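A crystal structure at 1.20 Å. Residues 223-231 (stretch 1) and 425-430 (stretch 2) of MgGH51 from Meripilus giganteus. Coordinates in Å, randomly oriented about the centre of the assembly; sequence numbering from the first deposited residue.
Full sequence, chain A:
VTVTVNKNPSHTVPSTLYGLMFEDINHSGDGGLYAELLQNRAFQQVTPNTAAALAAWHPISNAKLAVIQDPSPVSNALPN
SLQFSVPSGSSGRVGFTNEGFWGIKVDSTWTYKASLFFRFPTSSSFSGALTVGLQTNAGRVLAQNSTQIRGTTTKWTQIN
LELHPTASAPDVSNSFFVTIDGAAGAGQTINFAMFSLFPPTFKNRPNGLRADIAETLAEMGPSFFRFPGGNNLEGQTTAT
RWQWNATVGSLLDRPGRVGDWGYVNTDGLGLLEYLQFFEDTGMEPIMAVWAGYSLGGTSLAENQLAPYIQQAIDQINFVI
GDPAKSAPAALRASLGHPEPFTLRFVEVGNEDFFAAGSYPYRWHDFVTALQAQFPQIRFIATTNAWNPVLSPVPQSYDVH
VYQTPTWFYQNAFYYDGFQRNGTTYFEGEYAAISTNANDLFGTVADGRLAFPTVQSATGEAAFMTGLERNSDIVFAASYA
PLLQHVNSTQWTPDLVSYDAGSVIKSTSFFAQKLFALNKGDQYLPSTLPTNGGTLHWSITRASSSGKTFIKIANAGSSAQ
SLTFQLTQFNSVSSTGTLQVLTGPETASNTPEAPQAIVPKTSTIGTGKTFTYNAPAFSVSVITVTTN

Stretch 1, residues 223-231: SFFRFPGGN
Stretch 2 (425-430) YFEGEY

The two stretches, about two hundred residues apart in one chain, meet mainly through side chains: a buried salt bridge backed by a small apolar cluster, with no backbone hydrogen bond between them.

The backbone geometry explains why. Strand 224-227 and the strand that includes 425-428 are 10.1 Å apart at closest approach, too far for main-chain pairing, and their N-to-C directions diverge by 71° (signed crossing angle -71°). The nearest CA pairs are Arg-226 CA to Gly-428 CA at 7.6 Å and Gly-230 CA to Glu-429 CA at 8.8 Å. Together the stretches bury 235 Å², of which Arg-226 and Phe-426 contribute 77 and 68 Å².

Strand alternation selects the residues that face the gap. Phe-224 (phi/psi -146/165) and Arg-226 (-85/129) direct CA-to-CB toward stretch 2, whereas Phe-225 points away; across the gap Phe-426 (-113/117) points toward stretch 1 and Glu-427 away. Phe-224 adopts chi1 p (68°) with chi2 80°, and Phe-426 chi1 t (173°) with chi2 27°. These rotamers set the edge of Phe-426 toward the face of Phe-224 in an offset edge-to-face pair, with ring centroids 5.5 Å apart and planes at 83°; Phe-224 CZ lies 3.7 Å from Phe-426 CE1.

Arg-226 is extended (chi1 to chi3 all t: -177°, -160°, 178°; chi4 -148°), which carries its guanidinium past the Phe-426 ring to Glu-429. On the way, its CD packs 3.6 Å from Phe-426 CE2, and the guanidinium is also near this ring atom, at an oblique angle. Arg-226 NH1 donates to Glu-429 OE2 at 2.8 Å with an N-H...acceptor angle of 167°, a nearly linear hydrogen bond within the salt bridge. The acceptor sits near the guanidinium plane. Charge pairing suits this buried setting, and Arg-226 NE and NH2 and Glu-429 OE1 are hydrogen-bonded elsewhere in the structure.

Glu-429 stands where the chain turns a corner (-146/131). Its CA-to-CB bond points sideways, but chi1 m (-62°), chi2 t (176°) and chi3 27° bring the carboxylate to Arg-226. Gly-428 (-76/-17), whose N makes a weak 3.1 Å bond to Phe-426 O, leaves room beside the ring: an ideal CB would lie 3.1 Å from Phe-426 CE2.

Beyond strand 224-227, cis peptides precede Pro-228 and Gly-230. Gly-230 takes phi/psi 79/167, a positive phi that favours glycine, and its CA approaches Glu-429 OE2 to 4.2 Å.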

# COMPACT_ATOMS: atom_id res chain seq x y z
N SER A 223 -4.50 2.76 12.09
CA SER A 223 -5.81 3.41 12.27
C SER A 223 -6.32 4.05 10.98
O SER A 223 -7.53 4.31 10.87
CB SER A 223 -5.77 4.49 13.32
OG SER A 223 -4.89 5.54 12.94
N PHE A 224 -5.45 4.32 10.02
CA PHE A 224 -5.85 4.99 8.78
C PHE A 224 -5.01 4.45 7.65
O PHE A 224 -3.97 3.82 7.82
CB PHE A 224 -5.69 6.51 8.86
CG PHE A 224 -4.28 7.00 8.92
CD1 PHE A 224 -3.47 7.10 7.78
CD2 PHE A 224 -3.69 7.32 10.14
CE1 PHE A 224 -2.16 7.46 7.82
CE2 PHE A 224 -2.37 7.72 10.19
CZ PHE A 224 -1.60 7.78 9.05
N PHE A 225 -5.49 4.73 6.45
CA PHE A 225 -4.85 4.33 5.19
C PHE A 225 -4.93 5.52 4.22
O PHE A 225 -6.03 5.88 3.76
CB PHE A 225 -5.56 3.08 4.63
CG PHE A 225 -4.88 2.35 3.52
CD1 PHE A 225 -4.99 2.75 2.19
CD2 PHE A 225 -4.17 1.20 3.74
CE1 PHE A 225 -4.50 1.98 1.15
CE2 PHE A 225 -3.68 0.42 2.72
CZ PHE A 225 -3.85 0.81 1.40
N ARG A 226 -3.80 6.14 3.94
CA ARG A 226 -3.69 7.28 2.99
C ARG A 226 -3.54 6.71 1.58
O ARG A 226 -2.68 5.81 1.36
CB ARG A 226 -2.49 8.16 3.35
CG ARG A 226 -2.35 9.38 2.49
CD ARG A 226 -0.94 9.96 2.52
NE ARG A 226 -0.78 11.12 1.65
CZ ARG A 226 0.36 11.43 1.01
NH1 ARG A 226 1.48 10.75 1.26
NH2 ARG A 226 0.34 12.40 0.11
N PHE A 227 -4.34 7.15 0.61
CA PHE A 227 -4.34 6.54 -0.73
C PHE A 227 -5.06 7.48 -1.66
O PHE A 227 -5.85 8.33 -1.19
CB PHE A 227 -5.03 5.18 -0.69
CG PHE A 227 -6.54 5.24 -0.73
CD1 PHE A 227 -7.25 5.77 0.31
CD2 PHE A 227 -7.21 4.89 -1.90
CE1 PHE A 227 -8.62 5.94 0.21
CE2 PHE A 227 -8.56 5.05 -1.99
CZ PHE A 227 -9.28 5.60 -0.95
N PRO A 228 -4.95 7.35 -3.00
CA PRO A 228 -4.11 6.39 -3.74
C PRO A 228 -2.72 6.92 -4.06
O PRO A 228 -1.96 6.27 -4.79
CB PRO A 228 -4.91 6.15 -5.01
CG PRO A 228 -5.52 7.51 -5.28
CD PRO A 228 -5.91 8.00 -3.90
N GLY A 229 -2.34 8.06 -3.49
CA GLY A 229 -0.98 8.55 -3.60
C GLY A 229 -0.88 9.92 -2.97
O GLY A 229 -1.89 10.49 -2.55
N GLY A 230 0.35 10.46 -2.84
CA GLY A 230 1.55 9.95 -3.46
C GLY A 230 1.62 10.36 -4.94
O GLY A 230 0.62 10.71 -5.56
N ASN A 231 2.83 10.17 -5.52
CA ASN A 231 3.02 10.53 -6.92
C ASN A 231 2.07 9.78 -7.83
O ASN A 231 1.67 10.32 -8.88
CB ASN A 231 4.44 10.24 -7.36
CG ASN A 231 5.45 11.27 -6.92
OD1 ASN A 231 5.12 12.18 -6.15
ND2 ASN A 231 6.65 11.22 -7.47
N TYR A 425 -1.47 18.51 12.00
CA TYR A 425 -0.40 18.11 11.09
C TYR A 425 -0.41 16.61 10.88
O TYR A 425 -0.53 15.84 11.87
CB TYR A 425 0.94 18.63 11.59
CG TYR A 425 1.00 20.14 11.61
CD1 TYR A 425 1.33 20.86 10.48
CD2 TYR A 425 0.58 20.89 12.71
CE1 TYR A 425 1.31 22.24 10.45
CE2 TYR A 425 0.53 22.29 12.71
CZ TYR A 425 0.90 22.97 11.56
OH TYR A 425 0.90 24.33 11.50
N PHE A 426 -0.28 16.23 9.64
CA PHE A 426 -0.22 14.81 9.22
C PHE A 426 1.19 14.59 8.69
O PHE A 426 1.61 15.24 7.73
CB PHE A 426 -1.21 14.65 8.06
CG PHE A 426 -1.24 13.33 7.33
CD1 PHE A 426 -0.87 12.17 7.95
CD2 PHE A 426 -1.70 13.27 6.02
CE1 PHE A 426 -0.96 10.95 7.30
CE2 PHE A 426 -1.82 12.05 5.35
CZ PHE A 426 -1.46 10.89 6.02
N GLU A 427 1.98 13.70 9.33
CA GLU A 427 3.29 13.33 8.81
C GLU A 427 3.06 12.19 7.81
O GLU A 427 3.22 11.00 8.15
CB GLU A 427 4.23 12.94 9.95
CG GLU A 427 5.69 12.99 9.52
CD GLU A 427 6.36 14.34 9.61
OE1 GLU A 427 5.77 15.30 10.11
OE2 GLU A 427 7.57 14.43 9.16
N GLY A 428 2.59 12.56 6.60
CA GLY A 428 2.03 11.57 5.69
C GLY A 428 3.03 10.69 4.99
O GLY A 428 2.65 9.66 4.42
N GLU A 429 4.31 11.11 4.98
CA GLU A 429 5.40 10.25 4.50
C GLU A 429 6.62 10.60 5.36
O GLU A 429 7.04 11.77 5.39
CB GLU A 429 5.78 10.55 3.03
CG GLU A 429 4.64 10.30 2.05
CD GLU A 429 4.90 10.66 0.61
OE1 GLU A 429 6.11 10.65 0.18
OE2 GLU A 429 3.94 11.01 -0.11
N TYR A 430 7.25 9.58 5.89
CA TYR A 430 8.58 9.75 6.47
C TYR A 430 9.31 8.43 6.43
O TYR A 430 8.70 7.37 6.54
CB TYR A 430 8.56 10.34 7.91
CG TYR A 430 7.91 9.49 8.97
CD1 TYR A 430 6.55 9.35 9.08
CD2 TYR A 430 8.71 8.79 9.88
CE1 TYR A 430 5.98 8.56 10.06
CE2 TYR A 430 8.15 7.99 10.84
CZ TYR A 430 6.79 7.87 10.96
OH TYR A 430 6.25 7.10 11.95